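Local structure of chain length determinant protein (Shigella flexneri, 4E2H) at residues C[23-28]-C[48-53]; C[29-34]-C[120-125]; C[34-39]-C[126-131]; C[87-92]-C[105-110]. The protein regulates the chain length of lipopolysaccharide O-antigen, acting through a periplasmic domain of an inner-membrane protein that assembles from several subunits. All coordinates share one frame; numbering follows the deposited sequence.

Interaction 1. Residues C[23-28]-C[48-53]; sequences GQIAGY and ETLIGR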
loop_
_atom_site.group_PDB
_atom_site.type_symbol
_atom_site.label_atom_id
_atom_site.label_comp_id
_atom_site.label_asym_id
_atom_site.label_seq_id
_atom_site.Cartn_x
_atom_site.Cartn_y
_atom_site.Cartn_z
ATOM N N GLY C 23 17.751 -8.874 -2.521
ATOM C CA GLY C 23 17.747 -9.731 -3.701
ATOM C C GLY C 23 17.595 -11.172 -3.209
ATOM O O GLY C 23 18.477 -11.692 -2.535
ATOM N N GLN C 24 16.523 -11.847 -3.610
ATOM C CA GLN C 24 15.883 -12.871 -2.775
ATOM C C GLN C 24 14.659 -12.080 -2.372
ATOM O O GLN C 24 14.801 -10.921 -1.997
ATOM C CB GLN C 24 16.689 -13.144 -1.492
ATOM C CG GLN C 24 17.746 -14.287 -1.491
ATOM C CD GLN C 24 18.317 -14.575 -0.089
ATOM O OE1 GLN C 24 18.428 -13.677 0.746
ATOM N NE2 GLN C 24 18.654 -15.840 0.174
ATOM N N ILE C 25 13.461 -12.634 -2.464
ATOM C CA ILE C 25 12.289 -11.821 -2.125
ATOM C C ILE C 25 12.143 -10.477 -2.876
ATOM O O ILE C 25 11.366 -9.617 -2.445
ATOM C CB ILE C 25 12.226 -11.484 -0.605
ATOM C CG1 ILE C 25 12.811 -10.095 -0.317
ATOM C CG2 ILE C 25 12.897 -12.578 0.231
ATOM C CD1 ILE C 25 12.098 -9.423 0.811
ATOM N N ALA C 26 12.855 -10.280 -3.984
ATOM C CA ALA C 26 12.554 -9.119 -4.824
ATOM C C ALA C 26 11.329 -9.451 -5.685
ATOM O O ALA C 26 10.466 -8.603 -5.910
ATOM C CB ALA C 26 13.734 -8.737 -5.691
ATOM N N GLY C 27 11.266 -10.694 -6.165
ATOM C CA GLY C 27 10.097 -11.226 -6.842
ATOM C C GLY C 27 8.837 -11.149 -5.991
ATOM O O GLY C 27 7.755 -10.769 -6.485
ATOM N N TYR C 28 8.961 -11.503 -4.710
ATOM C CA TYR C 28 7.822 -11.417 -3.785
ATOM C C TYR C 28 7.541 -9.979 -3.407
ATOM O O TYR C 28 6.397 -9.578 -3.213
ATOM C CB TYR C 28 8.089 -12.211 -2.511
ATOM C CG TYR C 28 6.937 -12.194 -1.526
ATOM C CD1 TYR C 28 5.856 -13.051 -1.685
ATOM C CD2 TYR C 28 6.940 -11.336 -0.429
ATOM C CE1 TYR C 28 4.805 -13.056 -0.781
ATOM C CE2 TYR C 28 5.886 -11.332 0.486
ATOM C CZ TYR C 28 4.821 -12.195 0.300
ATOM O OH TYR C 28 3.770 -12.209 1.194
ATOM N N GLU C 48 11.169 -8.647 7.640
ATOM C CA GLU C 48 10.687 -8.979 8.985
ATOM C C GLU C 48 9.543 -10.011 9.023
ATOM O O GLU C 48 9.628 -11.020 9.718
ATOM C CB GLU C 48 10.262 -7.701 9.728
ATOM C CG GLU C 48 11.414 -6.965 10.454
ATOM C CD GLU C 48 10.910 -5.907 11.481
ATOM O OE1 GLU C 48 9.676 -5.853 11.746
ATOM O OE2 GLU C 48 11.753 -5.136 12.019
ATOM N N THR C 49 8.468 -9.732 8.295
ATOM C CA THR C 49 7.283 -10.586 8.256
ATOM C C THR C 49 7.639 -12.006 7.823
ATOM O O THR C 49 7.085 -12.985 8.333
ATOM C CB THR C 49 6.244 -10.013 7.267
ATOM O OG1 THR C 49 6.023 -8.626 7.563
ATOM C CG2 THR C 49 4.910 -10.794 7.321
ATOM N N LEU C 50 8.568 -12.117 6.883
ATOM C CA LEU C 50 8.962 -13.421 6.371
ATOM C C LEU C 50 9.767 -14.204 7.400
ATOM O O LEU C 50 9.446 -15.359 7.725
ATOM C CB LEU C 50 9.763 -13.270 5.087
ATOM C CG LEU C 50 8.950 -12.886 3.845
ATOM C CD1 LEU C 50 9.845 -12.823 2.610
ATOM C CD2 LEU C 50 7.849 -13.918 3.613
ATOM N N ILE C 51 10.819 -13.599 7.934
ATOM C CA ILE C 51 11.600 -14.358 8.895
ATOM C C ILE C 51 10.776 -14.649 10.143
ATOM O O ILE C 51 10.877 -15.753 10.720
ATOM C CB ILE C 51 12.923 -13.687 9.294
ATOM C CG1 ILE C 51 13.730 -14.645 10.163
ATOM C CG2 ILE C 51 12.663 -12.406 10.070
ATOM C CD1 ILE C 51 13.943 -15.972 9.476
ATOM N N GLY C 52 9.947 -13.680 10.538
ATOM C CA GLY C 52 9.095 -13.837 11.704
ATOM C C GLY C 52 8.140 -14.985 11.463
ATOM O O GLY C 52 7.775 -15.731 12.376
ATOM N N ARG C 53 7.735 -15.119 10.207
ATOM C CA ARG C 53 6.827 -16.170 9.813
ATOM C C ARG C 53 7.484 -17.522 10.036
ATOM O O ARG C 53 6.866 -18.434 10.579
ATOM C CB ARG C 53 6.468 -15.987 8.344
ATOM C CG ARG C 53 5.324 -16.841 7.876
ATOM C CD ARG C 53 4.480 -16.142 6.813
ATOM N NE ARG C 53 3.186 -16.810 6.739
ATOM C CZ ARG C 53 2.026 -16.232 7.015
ATOM N NH1 ARG C 53 1.985 -14.946 7.339
ATOM N NH2 ARG C 53 0.911 -16.944 6.940
#

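Interaction 2. Residues C[29-34]-C[120-125]; sequences NNAMNV and KDLKDN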
loop_
_atom_site.group_PDB
_atom_site.type_symbol
_atom_site.label_atom_id
_atom_site.label_comp_id
_atom_site.label_asym_id
_atom_site.label_seq_id
_atom_site.Cartn_x
_atom_site.Cartn_y
_atom_site.Cartn_z
ATOM N N ASN C 29 8.608 -9.215 -3.261
ATOM C CA ASN C 29 8.475 -7.805 -3.026
ATOM C C ASN C 29 7.782 -7.176 -4.201
ATOM O O ASN C 29 6.997 -6.250 -4.050
ATOM C CB ASN C 29 9.832 -7.149 -2.904
ATOM C CG ASN C 29 9.711 -5.736 -2.458
ATOM O OD1 ASN C 29 8.712 -5.369 -1.833
ATOM N ND2 ASN C 29 10.700 -4.919 -2.783
ATOM N N ASN C 30 8.115 -7.658 -5.391
ATOM C CA ASN C 30 7.514 -7.130 -6.594
ATOM C C ASN C 30 6.002 -7.275 -6.525
ATOM O O ASN C 30 5.276 -6.302 -6.714
ATOM C CB ASN C 30 8.058 -7.858 -7.809
ATOM C CG ASN C 30 7.155 -7.729 -9.000
ATOM O OD1 ASN C 30 7.000 -6.636 -9.566
ATOM N ND2 ASN C 30 6.547 -8.850 -9.404
ATOM N N ALA C 31 5.540 -8.492 -6.229
ATOM C CA ALA C 31 4.111 -8.771 -6.134
ATOM C C ALA C 31 3.440 -7.752 -5.237
ATOM O O ALA C 31 2.543 -7.036 -5.667
ATOM C CB ALA C 31 3.859 -10.161 -5.599
HETATM N N MSE C 32 3.866 -7.683 -3.983
HETATM C CA MSE C 32 3.196 -6.791 -3.037
HETATM C C MSE C 32 3.214 -5.317 -3.461
HETATM O O MSE C 32 2.376 -4.519 -3.007
HETATM C CB MSE C 32 3.770 -6.965 -1.646
HETATM C CG MSE C 32 3.667 -8.384 -1.180
HETATM SE SE MSE C 32 2.007 -8.742 -0.295
HETATM C CE MSE C 32 1.969 -10.673 -0.551
ATOM N N ASN C 33 4.164 -4.951 -4.315
ATOM C CA ASN C 33 4.156 -3.606 -4.872
ATOM C C ASN C 33 3.049 -3.436 -5.932
ATOM O O ASN C 33 2.372 -2.407 -5.962
ATOM C CB ASN C 33 5.537 -3.197 -5.389
ATOM C CG ASN C 33 6.324 -2.389 -4.364
ATOM O OD1 ASN C 33 6.195 -1.161 -4.290
ATOM N ND2 ASN C 33 7.138 -3.079 -3.561
ATOM N N VAL C 34 2.849 -4.453 -6.775
ATOM C CA VAL C 34 1.676 -4.508 -7.647
ATOM C C VAL C 34 0.369 -4.392 -6.863
ATOM O O VAL C 34 -0.367 -3.411 -6.995
ATOM C CB VAL C 34 1.617 -5.834 -8.417
ATOM C CG1 VAL C 34 0.294 -5.940 -9.194
ATOM C CG2 VAL C 34 2.794 -5.949 -9.341
ATOM N N LYS C 120 -1.015 -19.494 -0.225
ATOM C CA LYS C 120 -2.415 -19.223 0.093
ATOM C C LYS C 120 -2.658 -17.750 0.431
ATOM O O LYS C 120 -3.636 -17.153 -0.021
ATOM C CB LYS C 120 -2.880 -20.102 1.256
ATOM C CG LYS C 120 -4.110 -19.578 1.972
ATOM C CD LYS C 120 -5.358 -20.386 1.605
ATOM C CE LYS C 120 -6.590 -19.951 2.417
ATOM N NZ LYS C 120 -7.352 -18.820 1.783
ATOM N N ASP C 121 -1.760 -17.177 1.229
ATOM C CA ASP C 121 -1.877 -15.791 1.680
ATOM C C ASP C 121 -1.697 -14.849 0.503
ATOM O O ASP C 121 -2.180 -13.716 0.513
ATOM C CB ASP C 121 -0.828 -15.508 2.766
ATOM C CG ASP C 121 -0.948 -14.111 3.366
ATOM O OD1 ASP C 121 -1.726 -13.937 4.334
ATOM O OD2 ASP C 121 -0.244 -13.193 2.881
ATOM N N LEU C 122 -1.001 -15.332 -0.521
ATOM C CA LEU C 122 -0.798 -14.537 -1.716
ATOM C C LEU C 122 -2.034 -14.475 -2.599
ATOM O O LEU C 122 -2.285 -13.446 -3.204
ATOM C CB LEU C 122 0.362 -15.056 -2.536
ATOM C CG LEU C 122 0.376 -14.314 -3.869
ATOM C CD1 LEU C 122 1.462 -13.263 -3.858
ATOM C CD2 LEU C 122 0.599 -15.294 -5.002
ATOM N N LYS C 123 -2.799 -15.563 -2.691
ATOM C CA LYS C 123 -4.042 -15.511 -3.461
ATOM C C LYS C 123 -5.047 -14.648 -2.711
ATOM O O LYS C 123 -5.855 -13.930 -3.316
ATOM C CB LYS C 123 -4.606 -16.902 -3.761
ATOM C CG LYS C 123 -5.477 -17.503 -2.661
ATOM C CD LYS C 123 -5.951 -18.930 -3.021
ATOM C CE LYS C 123 -6.043 -19.820 -1.759
ATOM N NZ LYS C 123 -6.187 -21.287 -2.057
ATOM N N ASP C 124 -4.982 -14.703 -1.385
ATOM C CA ASP C 124 -5.810 -13.844 -0.546
ATOM C C ASP C 124 -5.516 -12.394 -0.899
ATOM O O ASP C 124 -6.382 -11.682 -1.372
ATOM C CB ASP C 124 -5.505 -14.071 0.940
ATOM C CG ASP C 124 -5.894 -15.471 1.433
ATOM O OD1 ASP C 124 -6.593 -16.212 0.696
ATOM O OD2 ASP C 124 -5.510 -15.818 2.580
ATOM N N ASN C 125 -4.278 -11.973 -0.667
ATOM C CA ASN C 125 -3.821 -10.615 -0.943
ATOM C C ASN C 125 -4.267 -10.119 -2.313
ATOM O O ASN C 125 -4.663 -8.956 -2.464
ATOM C CB ASN C 125 -2.283 -10.543 -0.880
ATOM C CG ASN C 125 -1.752 -10.256 0.513
ATOM O OD1 ASN C 125 -1.285 -9.152 0.797
ATOM N ND2 ASN C 125 -1.795 -11.260 1.379
#

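Interaction 3. Residues C[34-39]-C[126-131]; sequences VIYGQA and IALGRK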
loop_
_atom_site.group_PDB
_atom_site.type_symbol
_atom_site.label_atom_id
_atom_site.label_comp_id
_atom_site.label_asym_id
_atom_site.label_seq_id
_atom_site.Cartn_x
_atom_site.Cartn_y
_atom_site.Cartn_z
ATOM N N VAL C 34 2.849 -4.453 -6.775
ATOM C CA VAL C 34 1.676 -4.508 -7.647
ATOM C C VAL C 34 0.369 -4.392 -6.863
ATOM O O VAL C 34 -0.367 -3.411 -6.995
ATOM C CB VAL C 34 1.617 -5.834 -8.417
ATOM C CG1 VAL C 34 0.294 -5.940 -9.194
ATOM C CG2 VAL C 34 2.794 -5.949 -9.341
ATOM N N ILE C 35 0.088 -5.419 -6.064
ATOM C CA ILE C 35 -1.130 -5.538 -5.262
ATOM C C ILE C 35 -1.527 -4.283 -4.438
ATOM O O ILE C 35 -2.688 -3.877 -4.442
ATOM C CB ILE C 35 -1.029 -6.791 -4.366
ATOM C CG1 ILE C 35 -1.067 -8.051 -5.234
ATOM C CG2 ILE C 35 -2.119 -6.814 -3.304
ATOM C CD1 ILE C 35 -0.517 -9.305 -4.532
ATOM N N TYR C 36 -0.571 -3.677 -3.741
ATOM C CA TYR C 36 -0.841 -2.479 -2.952
ATOM C C TYR C 36 -0.105 -1.277 -3.551
ATOM O O TYR C 36 0.925 -1.429 -4.212
ATOM C CB TYR C 36 -0.437 -2.720 -1.496
ATOM C CG TYR C 36 -1.128 -3.928 -0.890
ATOM C CD1 TYR C 36 -2.429 -3.836 -0.420
ATOM C CD2 TYR C 36 -0.488 -5.163 -0.801
ATOM C CE1 TYR C 36 -3.080 -4.930 0.137
ATOM C CE2 TYR C 36 -1.133 -6.272 -0.239
ATOM C CZ TYR C 36 -2.436 -6.141 0.225
ATOM O OH TYR C 36 -3.106 -7.209 0.784
ATOM N N GLY C 37 -0.633 -0.080 -3.348
ATOM C CA GLY C 37 -0.072 1.076 -4.028
ATOM C C GLY C 37 1.200 1.555 -3.365
ATOM O O GLY C 37 2.187 0.816 -3.297
ATOM N N GLN C 38 1.173 2.805 -2.900
ATOM C CA GLN C 38 2.135 3.292 -1.918
ATOM C C GLN C 38 1.604 2.809 -0.564
ATOM O O GLN C 38 2.025 3.249 0.520
ATOM C CB GLN C 38 2.246 4.817 -1.959
ATOM N N ALA C 39 0.652 1.885 -0.681
ATOM C CA ALA C 39 0.036 1.157 0.418
ATOM C C ALA C 39 0.878 -0.062 0.797
ATOM O O ALA C 39 0.755 -0.597 1.906
ATOM C CB ALA C 39 -1.348 0.701 -0.009
ATOM N N ILE C 126 -4.166 -11.004 -3.309
ATOM C CA ILE C 126 -4.555 -10.690 -4.682
ATOM C C ILE C 126 -6.041 -10.396 -4.727
ATOM O O ILE C 126 -6.457 -9.318 -5.142
ATOM C CB ILE C 126 -4.286 -11.858 -5.644
ATOM C CG1 ILE C 126 -2.790 -12.061 -5.827
ATOM C CG2 ILE C 126 -4.918 -11.586 -6.995
ATOM C CD1 ILE C 126 -2.462 -13.268 -6.654
ATOM N N ALA C 127 -6.831 -11.366 -4.287
ATOM C CA ALA C 127 -8.263 -11.209 -4.242
ATOM C C ALA C 127 -8.627 -9.864 -3.639
ATOM O O ALA C 127 -9.486 -9.167 -4.179
ATOM C CB ALA C 127 -8.893 -12.340 -3.458
ATOM N N LEU C 128 -7.968 -9.481 -2.544
ATOM C CA LEU C 128 -8.329 -8.241 -1.826
ATOM C C LEU C 128 -7.780 -6.960 -2.480
ATOM O O LEU C 128 -8.410 -5.902 -2.412
ATOM C CB LEU C 128 -7.934 -8.305 -0.339
ATOM C CG LEU C 128 -7.999 -7.027 0.512
ATOM C CD1 LEU C 128 -9.271 -6.980 1.374
ATOM C CD2 LEU C 128 -6.761 -6.936 1.406
ATOM N N GLY C 129 -6.618 -7.045 -3.120
ATOM C CA GLY C 129 -6.133 -5.901 -3.856
ATOM C C GLY C 129 -7.000 -5.744 -5.093
ATOM O O GLY C 129 -7.116 -4.659 -5.671
ATOM N N ARG C 130 -7.613 -6.844 -5.507
ATOM C CA ARG C 130 -8.383 -6.861 -6.732
ATOM C C ARG C 130 -9.815 -6.362 -6.487
ATOM O O ARG C 130 -10.324 -5.526 -7.240
ATOM C CB ARG C 130 -8.354 -8.257 -7.335
ATOM C CG ARG C 130 -8.846 -8.312 -8.746
ATOM C CD ARG C 130 -9.958 -9.327 -8.856
ATOM N NE ARG C 130 -9.457 -10.643 -8.488
ATOM C CZ ARG C 130 -8.528 -11.291 -9.185
ATOM N NH1 ARG C 130 -8.020 -10.730 -10.280
ATOM N NH2 ARG C 130 -8.108 -12.493 -8.792
ATOM N N LYS C 131 -10.461 -6.847 -5.433
ATOM C CA LYS C 131 -11.718 -6.231 -5.013
ATOM C C LYS C 131 -11.462 -4.749 -4.751
ATOM O O LYS C 131 -12.169 -3.898 -5.270
ATOM C CB LYS C 131 -12.301 -6.906 -3.771
#

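Interaction 4. Residues C[87-92]-C[105-110]; sequences LTVSYV and QYIQQV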
loop_
_atom_site.group_PDB
_atom_site.type_symbol
_atom_site.label_atom_id
_atom_site.label_comp_id
_atom_site.label_asym_id
_atom_site.label_seq_id
_atom_site.Cartn_x
_atom_site.Cartn_y
_atom_site.Cartn_z
ATOM N N LEU C 87 19.073 -15.133 14.401
ATOM C CA LEU C 87 18.426 -16.184 15.171
ATOM C C LEU C 87 19.245 -17.463 15.101
ATOM O O LEU C 87 19.818 -17.797 14.060
ATOM C CB LEU C 87 17.008 -16.437 14.661
ATOM C CG LEU C 87 15.825 -15.588 15.166
ATOM C CD1 LEU C 87 14.600 -15.845 14.264
ATOM C CD2 LEU C 87 15.463 -15.863 16.647
ATOM N N THR C 88 19.279 -18.180 16.214
ATOM C CA THR C 88 20.109 -19.356 16.348
ATOM C C THR C 88 19.247 -20.559 16.642
ATOM O O THR C 88 18.468 -20.559 17.609
ATOM C CB THR C 88 21.073 -19.206 17.516
ATOM O OG1 THR C 88 21.966 -18.116 17.249
ATOM C CG2 THR C 88 21.862 -20.512 17.727
ATOM N N VAL C 89 19.402 -21.593 15.820
ATOM C CA VAL C 89 18.626 -22.810 15.999
ATOM C C VAL C 89 19.561 -23.965 16.253
ATOM O O VAL C 89 20.652 -24.030 15.674
ATOM C CB VAL C 89 17.805 -23.119 14.756
ATOM C CG1 VAL C 89 17.007 -21.895 14.374
ATOM C CG2 VAL C 89 18.730 -23.541 13.607
ATOM N N SER C 90 19.138 -24.883 17.110
ATOM C CA SER C 90 19.989 -26.006 17.472
ATOM C C SER C 90 19.151 -27.244 17.741
ATOM O O SER C 90 18.080 -27.165 18.356
ATOM C CB SER C 90 20.823 -25.672 18.711
ATOM O OG SER C 90 20.079 -25.926 19.892
ATOM N N TYR C 91 19.644 -28.387 17.280
ATOM C CA TYR C 91 18.997 -29.652 17.576
ATOM C C TYR C 91 19.962 -30.613 18.291
ATOM O O TYR C 91 21.163 -30.661 17.986
ATOM C CB TYR C 91 18.413 -30.273 16.307
ATOM C CG TYR C 91 17.891 -31.662 16.518
ATOM C CD1 TYR C 91 16.665 -31.874 17.120
ATOM C CD2 TYR C 91 18.641 -32.769 16.138
ATOM C CE1 TYR C 91 16.186 -33.160 17.328
ATOM C CE2 TYR C 91 18.171 -34.056 16.343
ATOM C CZ TYR C 91 16.946 -34.247 16.940
ATOM O OH TYR C 91 16.486 -35.527 17.140
ATOM N N VAL C 92 19.427 -31.373 19.242
ATOM C CA VAL C 92 20.232 -32.267 20.077
ATOM C C VAL C 92 20.062 -33.741 19.701
ATOM O O VAL C 92 19.070 -34.370 20.088
ATOM C CB VAL C 92 19.848 -32.123 21.559
ATOM C CG1 VAL C 92 20.641 -33.119 22.401
ATOM C CG2 VAL C 92 20.076 -30.700 22.031
ATOM N N GLN C 105 16.983 -30.880 8.134
ATOM C CA GLN C 105 15.741 -31.321 7.517
ATOM C C GLN C 105 14.535 -30.621 8.163
ATOM O O GLN C 105 13.596 -30.233 7.475
ATOM C CB GLN C 105 15.617 -32.841 7.564
ATOM C CG GLN C 105 14.543 -33.362 8.497
ATOM C CD GLN C 105 14.272 -34.841 8.271
ATOM O OE1 GLN C 105 14.617 -35.396 7.218
ATOM N NE2 GLN C 105 13.648 -35.489 9.259
ATOM N N TYR C 106 14.594 -30.435 9.478
ATOM C CA TYR C 106 13.533 -29.779 10.225
ATOM C C TYR C 106 13.375 -28.308 9.860
ATOM O O TYR C 106 12.306 -27.699 10.036
ATOM C CB TYR C 106 13.770 -29.952 11.721
ATOM C CG TYR C 106 13.372 -31.328 12.207
ATOM C CD1 TYR C 106 12.763 -32.229 11.344
ATOM C CD2 TYR C 106 13.592 -31.724 13.525
ATOM C CE1 TYR C 106 12.390 -33.488 11.770
ATOM C CE2 TYR C 106 13.210 -32.984 13.967
ATOM C CZ TYR C 106 12.610 -33.865 13.083
ATOM O OH TYR C 106 12.222 -35.127 13.493
ATOM N N ILE C 107 14.455 -27.746 9.346
ATOM C CA ILE C 107 14.445 -26.403 8.789
ATOM C C ILE C 107 13.866 -26.415 7.389
ATOM O O ILE C 107 13.121 -25.517 7.019
ATOM C CB ILE C 107 15.868 -25.855 8.708
ATOM C CG1 ILE C 107 16.289 -25.329 10.089
ATOM C CG2 ILE C 107 15.986 -24.802 7.602
ATOM C CD1 ILE C 107 17.762 -25.001 10.198
ATOM N N GLN C 108 14.226 -27.430 6.608
ATOM C CA GLN C 108 13.653 -27.594 5.282
ATOM C C GLN C 108 12.194 -28.039 5.400
ATOM O O GLN C 108 11.427 -27.931 4.448
ATOM C CB GLN C 108 14.467 -28.594 4.462
ATOM C CG GLN C 108 14.035 -28.732 3.006
ATOM C CD GLN C 108 14.131 -27.423 2.225
ATOM O OE1 GLN C 108 15.105 -26.664 2.366
ATOM N NE2 GLN C 108 13.115 -27.152 1.387
ATOM N N GLN C 109 11.808 -28.520 6.579
ATOM C CA GLN C 109 10.451 -28.990 6.783
ATOM C C GLN C 109 9.564 -27.794 7.094
ATOM O O GLN C 109 8.385 -27.742 6.714
ATOM C CB GLN C 109 10.397 -30.008 7.922
ATOM C CG GLN C 109 8.985 -30.330 8.412
ATOM C CD GLN C 109 8.992 -31.277 9.600
ATOM O OE1 GLN C 109 9.390 -32.437 9.477
ATOM N NE2 GLN C 109 8.578 -30.781 10.764
ATOM N N VAL C 110 10.142 -26.826 7.792
ATOM C CA VAL C 110 9.428 -25.600 8.073
ATOM C C VAL C 110 9.489 -24.685 6.856
ATOM O O VAL C 110 8.499 -24.031 6.525
ATOM C CB VAL C 110 9.976 -24.902 9.326
ATOM C CG1 VAL C 110 9.352 -23.528 9.488
ATOM C CG2 VAL C 110 9.708 -25.752 10.562
#

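Interaction 1. Residues C[23-28]-C[48-53]
Leu50 meets Ile25 and Tyr28 in a wholly apolar contact, and one methyl group carries most of it. Leu50 CD1 lies 3.9 Å from Ile25 CG2 and 4.5 Å from Ile25 CD1, so two branches of the isoleucine flank it. The two side chains run past each other in opposite directions, which puts the contact alongside and not end to end. Leu50 reaches across extended, with CG anti to the carbonyl carbon (chi1 -74°) and CD1 continuing outward.

The aromatic part is looser. Tyr28 CD2 stands 4.5 Å from Leu50 CD1, and Tyr28 CE2 lies at a similar separation from Leu50 CD2, so both methyls look toward the same flank of the ring. The approach is oblique, and it is van der Waals contact rather than a stack.

The segments belong to helix 26-35 and helix 43-65, two helices of the periplasmic base of this Wzz protein. Ile25 is the N-cap of the first helix; it has a positive phi (55°), and its CB points toward Leu50. The CA atoms of Ile25 and Leu50 are 9.3 Å apart, a gap bridged by side chains alone.

Further apolar groups close around the contact: Leu46 touches both Ile25 and Tyr28, while Leu118 of helix 97-164 packs on Tyr28 and Leu50. On the polar side, Thr49 OG1 is hydrogen-bonded to Asp45 O and Ser56 OG to Arg53 O. At the subunit boundary, Ala26 packs on Leu128 of the second subunit.

Interaction 2. Residues C[29-34]-C[120-125]
The amide of Asn125 has the selenomethionine Met32 above one face: SE is 3.5 Å from Asn125 OD1, and Met32 CE is 3.9 Å from Asn125 CG. Both atoms stand more than 3 Å out of the amide plane, so the end of Met32 covers this face, the two side chains crossing at about a right angle. At the edge, Asn125 ND2 donates to Asp121 O (2.6 Å, N-H...O angle 157°), with that oxygen near the amide plane. Asn125 OD1 also accepts a hydrogen bond from Tyr36 OH. These two bonds fix the rotation of the amide.

Helix 26-35 here runs beside the long helix 97-164, the dominant element of the Wzz periplasmic domain, in nearly the same direction: the segment axes are 22° apart and 11.3 Å at closest approach. Leu122 CD1 takes up part of that spacing, touching Met32 CE at 4.2 Å and Ala31 CB at 4.3 Å. Met32 comes within range because its chain bends at chi2 (-88°).

Lys120 NZ forms a salt bridge with Asp124 OD1 on that oxygen's syn side. Asp121 and Asp124 also approach Asp21 of the third subunit, a like-charge cluster that may raise the pKa of one of them.

Interaction 3. Residues C[34-39]-C[126-131]
Ile35 and Ile126 cross at about a right angle, Ile35 CD1 resting on Ile126 CG1 at 3.8 Å. Both isoleucines hold CG1 anti to the carbonyl carbon and keep the chain extended at chi2 (161° in Ile35, 175° in Ile126). Because the CB of Ile126 points away from the partner segment, it is the flank of its chain that meets Ile35.

The other branch of Ile35 serves two neighbours. Its CG2 stands opposite Gly129 CA at 4.2 Å and also lies 3.2 Å above the plane of the following ring, Tyr36, offset toward the rim. Gly129 has no side chain to stand in the way of Ile35 CG2, and this lets the backbones come close: the CA atoms of Ile35 and Gly129 are 5.2 Å apart, and Ile35 O is 4.0 Å from Gly129 CA.

The contact marks where helix 26-35 ends against the middle of helix 97-164, the long helix of the Wzz periplasmic domain. Tyr36 is the first residue to leave helical geometry, yet chi1 of -56° turns its ring back toward the long helix. Leu128 CD2 arrives at the ring's edge, near its plane, 3.7 Å from Tyr36 OH; the two side chains cross at about a right angle. The polar partner of the tyrosine hydroxyl is Asn125, about one turn before Leu128 on the long helix.

Ile219 packs on Ile126, and Arg130 forms a salt bridge with Glu220. On the subunit boundary, Val43 and Asn29 of the third subunit cover Tyr36 and Leu128 respectively.

Interaction 4. Residues C[87-92]-C[105-110]
Chi1 of -52° in Val89 sets CG2 between the backbone N and the carbonyl carbon, and it is this methyl that reaches Ile107. The isoleucine answers with an extended chain (chi2 169°) that carries CD1 outward to meet Val89 CG2 at 3.8 Å. The two side chains cross obliquely.

A second, looser pair lies two residues further along the strand. Tyr91 CE1 is 4.5 Å from Tyr106 CE2, and although the ring planes are turned steeply against each other, each approach is oblique, so the pair is apolar contact and not a T-shaped stack.

Since Val89 and Tyr91 both point their CB toward the helix, the same face of the strand supplies both contacts. The CA atoms stay 9.1 Å apart for Val89 and Ile107 and 9.2 Å for Tyr91 and Tyr106, so strand and helix keep an even spacing at the two pairs.

Strand 87-92 lies between strands 74-78 and 12-18 of the antiparallel sheet, bonded to both, and its inner face packs on the early part of helix 97-164, where Leu103 also touches Val89 and Tyr91. Leu65 of helix 43-65 also touches Tyr106, so this part of helix 97-164 contacts both the sheet and helix 43-65.

Overall arrangement
Interactions 1 to 3 follow helix 26-35 from its start to its end. Interaction 1 joins it to helix 43-65, whereas interactions 2 and 3 set it along helix 97-164 with centres only 8 Å apart and touch through the Asn125-Tyr36 pair. Interaction 4 uses the same long helix against the sheet, its centre 27 Å from that of interaction 2 and 34 Å from that of interaction 3. Interactions 1 and 3 are buried; 2 and 4 are partly so. Chemistry changes accordingly: 1 and 4 rest on aliphatic and tyrosine contacts alone, 3 adds close backbone packing at a glycine, and 2 includes a held amide. Interactions 1 to 3 all lie near subunit boundaries.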